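Local coordinates for shikimate 5-dehydrogenase (Thermus thermophilus, PDB 2D5C) that catalyses the reversible NADPH-linked reduction of 3-dehydroshikimate to shikimate, the fourth of seven steps in chorismate biosynthesis, at the (3R,4S,5R)-3,4,5-trihydroxycyclohex-1-ene-1-carboxylic acid site and the interface of chains A and B. Numbering follows the deposited sequence. Chains: chain A/B, shikimate 5-dehydrogenase.

Contact 1: the (3R,4S,5R)-3,4,5-trihydroxycyclohex-1-ene-1-carboxylic acid site. Residues chain A 6, 14, 16, 58-60, 64, 85, 100, 207, 232, 235. With SKM ((3R,4S,5R)-3,4,5-trihydroxycyclohex-1-ene-1-carboxylic acid), chain C.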
# COMPACT_ATOMS: atom_id res chain seq x y z
N VAL A 6 11.66 -8.24 -9.05
CA VAL A 6 11.61 -9.51 -8.34
C VAL A 6 13.02 -9.62 -7.76
O VAL A 6 14.01 -9.53 -8.50
CB VAL A 6 11.31 -10.73 -9.26
CG1 VAL A 6 12.37 -10.85 -10.36
CG2 VAL A 6 11.27 -12.00 -8.42
N SER A 14 13.84 -15.64 -13.96
CA SER A 14 12.45 -15.44 -13.57
C SER A 14 11.54 -15.08 -14.74
O SER A 14 11.95 -14.38 -15.66
CB SER A 14 12.35 -14.34 -12.51
OG SER A 14 10.99 -14.03 -12.25
N SER A 16 8.66 -13.56 -14.12
CA SER A 16 7.86 -12.44 -13.66
C SER A 16 8.01 -11.20 -14.53
O SER A 16 7.03 -10.52 -14.82
CB SER A 16 8.21 -12.10 -12.21
OG SER A 16 7.69 -13.11 -11.37
N ASN A 58 8.52 -8.34 -5.72
CA ASN A 58 8.17 -9.71 -5.37
C ASN A 58 9.46 -10.24 -4.77
O ASN A 58 10.55 -9.76 -5.10
CB ASN A 58 7.78 -10.51 -6.61
CG ASN A 58 6.34 -10.30 -7.01
OD1 ASN A 58 6.02 -10.10 -8.19
ND2 ASN A 58 5.44 -10.37 -6.03
N LEU A 59 9.34 -11.20 -3.86
CA LEU A 59 10.51 -11.80 -3.23
C LEU A 59 10.50 -13.28 -3.52
O LEU A 59 9.44 -13.91 -3.48
CB LEU A 59 10.49 -11.60 -1.71
CG LEU A 59 10.50 -10.19 -1.13
CD1 LEU A 59 10.57 -10.29 0.38
CD2 LEU A 59 11.68 -9.38 -1.67
N THR A 60 11.67 -13.83 -3.82
CA THR A 60 11.79 -15.25 -4.10
C THR A 60 12.98 -15.76 -3.27
O THR A 60 13.55 -15.00 -2.48
CB THR A 60 12.01 -15.48 -5.63
OG1 THR A 60 11.59 -16.80 -5.99
CG2 THR A 60 13.47 -15.30 -6.00
N LYS A 64 12.36 -14.85 1.25
CA LYS A 64 11.00 -14.79 1.79
C LYS A 64 10.79 -14.82 3.29
O LYS A 64 9.87 -14.18 3.80
CB LYS A 64 10.13 -15.88 1.15
CG LYS A 64 9.86 -15.68 -0.34
CD LYS A 64 8.82 -16.68 -0.81
CE LYS A 64 8.48 -16.51 -2.27
NZ LYS A 64 7.58 -17.60 -2.71
N ASN A 85 5.97 -12.81 -0.06
CA ASN A 85 6.38 -12.88 -1.46
C ASN A 85 6.06 -11.58 -2.19
O ASN A 85 6.45 -11.38 -3.35
CB ASN A 85 5.66 -14.05 -2.15
CG ASN A 85 4.30 -13.66 -2.70
OD1 ASN A 85 3.47 -13.09 -2.00
ND2 ASN A 85 4.06 -13.99 -3.97
N ASP A 100 1.10 -15.98 -2.65
CA ASP A 100 1.26 -17.39 -3.06
C ASP A 100 0.06 -18.19 -2.59
O ASP A 100 -0.45 -19.04 -3.32
CB ASP A 100 2.53 -18.03 -2.46
CG ASP A 100 3.81 -17.55 -3.10
OD1 ASP A 100 3.89 -17.48 -4.35
OD2 ASP A 100 4.76 -17.24 -2.35
N TYR A 207 8.38 -25.11 -12.18
CA TYR A 207 7.99 -24.97 -13.58
C TYR A 207 9.20 -24.91 -14.53
O TYR A 207 9.08 -24.49 -15.68
CB TYR A 207 7.07 -23.75 -13.77
CG TYR A 207 7.64 -22.45 -13.28
CD1 TYR A 207 8.63 -21.78 -13.98
CD2 TYR A 207 7.19 -21.89 -12.08
CE1 TYR A 207 9.18 -20.59 -13.51
CE2 TYR A 207 7.73 -20.71 -11.59
CZ TYR A 207 8.72 -20.06 -12.31
OH TYR A 207 9.24 -18.89 -11.83
N LEU A 232 1.80 -19.32 -10.68
CA LEU A 232 2.74 -18.23 -10.89
C LEU A 232 2.00 -16.99 -11.39
O LEU A 232 2.23 -15.87 -10.92
CB LEU A 232 3.81 -18.64 -11.91
CG LEU A 232 4.90 -17.60 -12.22
CD1 LEU A 232 5.67 -17.28 -10.96
CD2 LEU A 232 5.84 -18.14 -13.30
N GLN A 235 -0.53 -15.58 -8.46
CA GLN A 235 0.12 -14.87 -7.37
C GLN A 235 0.64 -13.53 -7.89
O GLN A 235 0.66 -12.53 -7.16
CB GLN A 235 1.24 -15.71 -6.74
CG GLN A 235 2.48 -16.00 -7.60
CD GLN A 235 3.42 -14.82 -7.74
OE1 GLN A 235 3.68 -14.09 -6.77
NE2 GLN A 235 3.97 -14.64 -8.94
O12 SKM C . 6.08 -15.93 -4.99
C8 SKM C . 6.63 -15.87 -6.32
C6 SKM C . 7.41 -14.54 -6.49
O7 SKM C . 6.53 -13.44 -6.27
C5 SKM C . 8.02 -14.43 -7.91
C4 SKM C . 8.56 -15.76 -8.44
C1 SKM C . 9.37 -15.72 -9.69
O2 SKM C . 9.60 -14.55 -10.30
O3 SKM C . 9.83 -16.75 -10.16
C10 SKM C . 8.35 -16.93 -7.84
C9 SKM C . 7.56 -17.09 -6.56
O11 SKM C . 8.49 -17.21 -5.46
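A:Lys64 sets off with CG anti to its carbonyl carbon (chi1 -68°) and then runs fully extended, which carries NZ into the substrate pocket, to the hydroxyl end of shikimate (SKM). A:Asp100, with CG likewise anti to its carbonyl carbon, brings its carboxylate to the same place. A:Lys64 NZ donates at 2.9 Å to SKM O11, the 3-hydroxyl, the group oxidised, and more loosely to the neighbouring hydroxyl O12; it forms a salt bridge with A:Asp100 OD2, which it meets from above the carboxylate plane. The other carboxylate oxygen, A:Asp100 OD1, accepts a hydrogen bond from SKM O12 on its syn lone pair at 2.8 Å. A:Lys64 is the catalytic proton acceptor; the adjacent carboxylate would favour its charged form and probably tunes its ionisation. SKM O12 also accepts from A:Asn85 ND2 at 3.0 Å, close to the amide plane, so three side chains grip this hydroxyl. A:Thr60 OG1 reaches O11 with a longer bond. The third hydroxyl, SKM O7, donates to A:Gln235 OE1 at 3.0 Å from above the carbonyl plane; the bent glutamine chain (chi2 76°) is steadied by NE2 bonding back to A:Leu232 O within helix 229-244. At the opposite end, the hydroxyls of A:Ser14 and A:Ser16 converge on carboxylate oxygen O2, a double grip that probably helps recognise the acid end. A:Ser16 N in turn donates to A:Ser14 OG, which helps hold it in place. A:Leu232 CD1 lies against the ring's alkene carbons, while its CD2 covers one face of the A:Tyr207 ring near the rim. The phenol A:Tyr207 OH hydrogen-bonds the second carboxylate oxygen, SKM O3, at 2.8 Å.

Contact 2: the interface of chains A and B. Residues chain A 73, 75-77, 97-98, 242; chain B 90-91, 93, 95.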
# COMPACT_ATOMS: atom_id res chain seq x y z
N TRP A 73 5.40 -3.64 8.45
CA TRP A 73 4.13 -4.30 8.75
C TRP A 73 4.07 -5.58 7.92
O TRP A 73 4.51 -5.58 6.77
CB TRP A 73 2.98 -3.38 8.35
CG TRP A 73 1.58 -3.91 8.59
CD1 TRP A 73 0.81 -3.72 9.71
CD2 TRP A 73 0.77 -4.66 7.67
NE1 TRP A 73 -0.42 -4.30 9.54
CE2 TRP A 73 -0.48 -4.88 8.30
CE3 TRP A 73 0.98 -5.17 6.38
CZ2 TRP A 73 -1.52 -5.59 7.68
CZ3 TRP A 73 -0.06 -5.87 5.76
CH2 TRP A 73 -1.29 -6.08 6.41
N SER A 75 1.30 -8.77 6.86
CA SER A 75 -0.10 -9.16 6.91
C SER A 75 -0.30 -10.33 7.87
O SER A 75 0.60 -11.13 8.09
CB SER A 75 -0.61 -9.56 5.53
OG SER A 75 -0.07 -10.81 5.14
N PRO A 76 -1.50 -10.42 8.46
CA PRO A 76 -1.78 -11.52 9.39
C PRO A 76 -1.46 -12.88 8.75
O PRO A 76 -0.89 -13.76 9.40
CB PRO A 76 -3.27 -11.35 9.68
CG PRO A 76 -3.47 -9.86 9.56
CD PRO A 76 -2.67 -9.55 8.31
N GLU A 77 -1.83 -13.04 7.49
CA GLU A 77 -1.56 -14.29 6.78
C GLU A 77 -0.08 -14.54 6.58
O GLU A 77 0.41 -15.65 6.78
CB GLU A 77 -2.27 -14.31 5.43
CG GLU A 77 -3.75 -14.10 5.54
CD GLU A 77 -4.12 -12.64 5.42
OE1 GLU A 77 -3.35 -11.79 5.93
OE2 GLU A 77 -5.18 -12.36 4.82
N PHE A 97 3.08 -8.93 2.22
CA PHE A 97 1.90 -9.76 2.01
C PHE A 97 2.32 -11.08 1.39
O PHE A 97 3.46 -11.25 0.99
CB PHE A 97 0.92 -9.10 1.03
CG PHE A 97 0.50 -7.72 1.42
CD1 PHE A 97 1.30 -6.63 1.13
CD2 PHE A 97 -0.72 -7.52 2.07
CE1 PHE A 97 0.89 -5.33 1.47
CE2 PHE A 97 -1.13 -6.24 2.42
CZ PHE A 97 -0.32 -5.14 2.12
N ASN A 98 1.38 -12.00 1.31
CA ASN A 98 1.69 -13.27 0.68
C ASN A 98 0.62 -13.58 -0.33
O ASN A 98 -0.52 -13.87 0.04
CB ASN A 98 1.75 -14.40 1.70
CG ASN A 98 2.24 -15.71 1.07
OD1 ASN A 98 1.59 -16.27 0.18
ND2 ASN A 98 3.39 -16.18 1.52
N LEU A 242 -2.39 -5.60 -5.52
CA LEU A 242 -2.01 -5.02 -4.23
C LEU A 242 -1.26 -3.71 -4.47
O LEU A 242 -1.49 -2.72 -3.78
CB LEU A 242 -1.09 -5.95 -3.43
CG LEU A 242 -1.68 -7.25 -2.88
CD1 LEU A 242 -0.61 -7.98 -2.09
CD2 LEU A 242 -2.88 -6.96 -2.01
N VAL B 90 -5.87 -2.45 1.47
CA VAL B 90 -5.23 -3.55 0.75
C VAL B 90 -5.61 -4.83 1.49
O VAL B 90 -5.47 -4.91 2.71
CB VAL B 90 -3.69 -3.38 0.74
CG1 VAL B 90 -3.05 -4.61 0.16
CG2 VAL B 90 -3.30 -2.16 -0.08
N GLU B 91 -6.09 -5.83 0.74
CA GLU B 91 -6.54 -7.11 1.30
C GLU B 91 -7.47 -6.93 2.50
O GLU B 91 -7.40 -7.68 3.47
CB GLU B 91 -5.34 -7.99 1.70
CG GLU B 91 -4.56 -8.56 0.53
CD GLU B 91 -3.52 -9.59 0.94
OE1 GLU B 91 -3.20 -9.69 2.14
OE2 GLU B 91 -3.00 -10.31 0.05
N ARG B 93 -7.39 -4.69 4.72
CA ARG B 93 -6.72 -4.06 5.86
C ARG B 93 -6.68 -2.56 5.59
O ARG B 93 -6.62 -2.14 4.44
CB ARG B 93 -5.28 -4.57 5.98
CG ARG B 93 -5.13 -6.08 5.88
CD ARG B 93 -5.91 -6.81 6.96
NE ARG B 93 -5.77 -8.26 6.80
CZ ARG B 93 -6.43 -9.15 7.53
NH1 ARG B 93 -7.28 -8.75 8.46
NH2 ARG B 93 -6.24 -10.45 7.31
N PHE B 95 -4.75 1.19 6.23
CA PHE B 95 -3.53 1.87 6.64
C PHE B 95 -3.78 3.37 6.60
O PHE B 95 -4.30 3.88 5.61
CB PHE B 95 -2.40 1.49 5.68
CG PHE B 95 -2.25 0.01 5.49
CD1 PHE B 95 -3.07 -0.68 4.62
CD2 PHE B 95 -1.31 -0.69 6.23
CE1 PHE B 95 -2.97 -2.06 4.48
CE2 PHE B 95 -1.21 -2.08 6.10
CZ PHE B 95 -2.03 -2.75 5.23
O HOH W 1 -1.32 -11.52 2.62
O HOH W 2 -4.14 -9.32 4.68
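B:Arg93 and B:Glu91 bury the most surface in this patch of the homodimer interface, each lying against a different part of chain A. The B:Arg93 chain bends at chi2 (-59°) and then extends, laying its guanidinium so that A:Pro76 CG sits over the centre of one face, 3.6 Å from B:Arg93 NH2. At the guanidinium edge the A:Glu77 carboxylate arrives tip to tip, the two planes steeply crossed at 78°. B:Arg93 NH2 lies 3.3 Å from A:Glu77 OE2, a salt bridge whose hydrogen bonds are weak. Water 2 bridges the same groups, bonded to B:Arg93 NE at 2.9 Å, A:Glu77 OE1 and B:Glu91 OE1. B:Glu91, extended, runs antiparallel alongside A:Phe97, its carboxylate turned steeply to the ring, with OE1 near the ring atom CD2. Water 1 ties the same OE1 to A:Ser75 OG and, almost straight, to A:Asn98 N. OE1 thus holds two waters, which, with the nearby arginine, would help offset the like charge of A:Glu77. The aliphatic CG of B:Glu91 rests on A:Leu242 CD2, and B:Val90 CG1 packs against that methyl and A:Phe97 CE2. On the other flank A:Trp73, CG anti to the backbone N (chi1 180°), offers an indole face to B:Phe95, whose edge points onto its centre with B:Phe95 CE2 3.6 Å from A:Trp73 CD2. A:Ser75 N covers the opposite indole face near its rim, and B:Arg93 CG touches A:Trp73 CH2. An alanine in place of A:Trp73 would remove the indole and would probably leave the B:Phe95 edge and the B:Arg93 stem poorly supported. In the fold, the chain B hairpin of strands 86-90 and 93-97, turning through B:Glu91, inserts between helix 229-244 and segment 73-77 of chain A, beside the end of chain A strand 93-97.

The centres of contact 1 and contact 2 lie about 16 Å apart, and contact 2 is centred about 14 Å from A:Lys64. Helix 229-244 serves both: A:Leu232 and A:Gln235 face the substrate, while A:Leu242, about two turns beyond A:Gln235, packs on chain B. A second connection runs through chain A, where strand 93-97 and A:Asn98 of contact 2 lead, across one intervening residue, to A:Asp100 of contact 1 at the start of helix 100-110. The two-fold repeats contact 2 with the chains exchanged, so dimerisation probably steadies the framework behind each pocket, although the structure alone does not show communication between the two active sites.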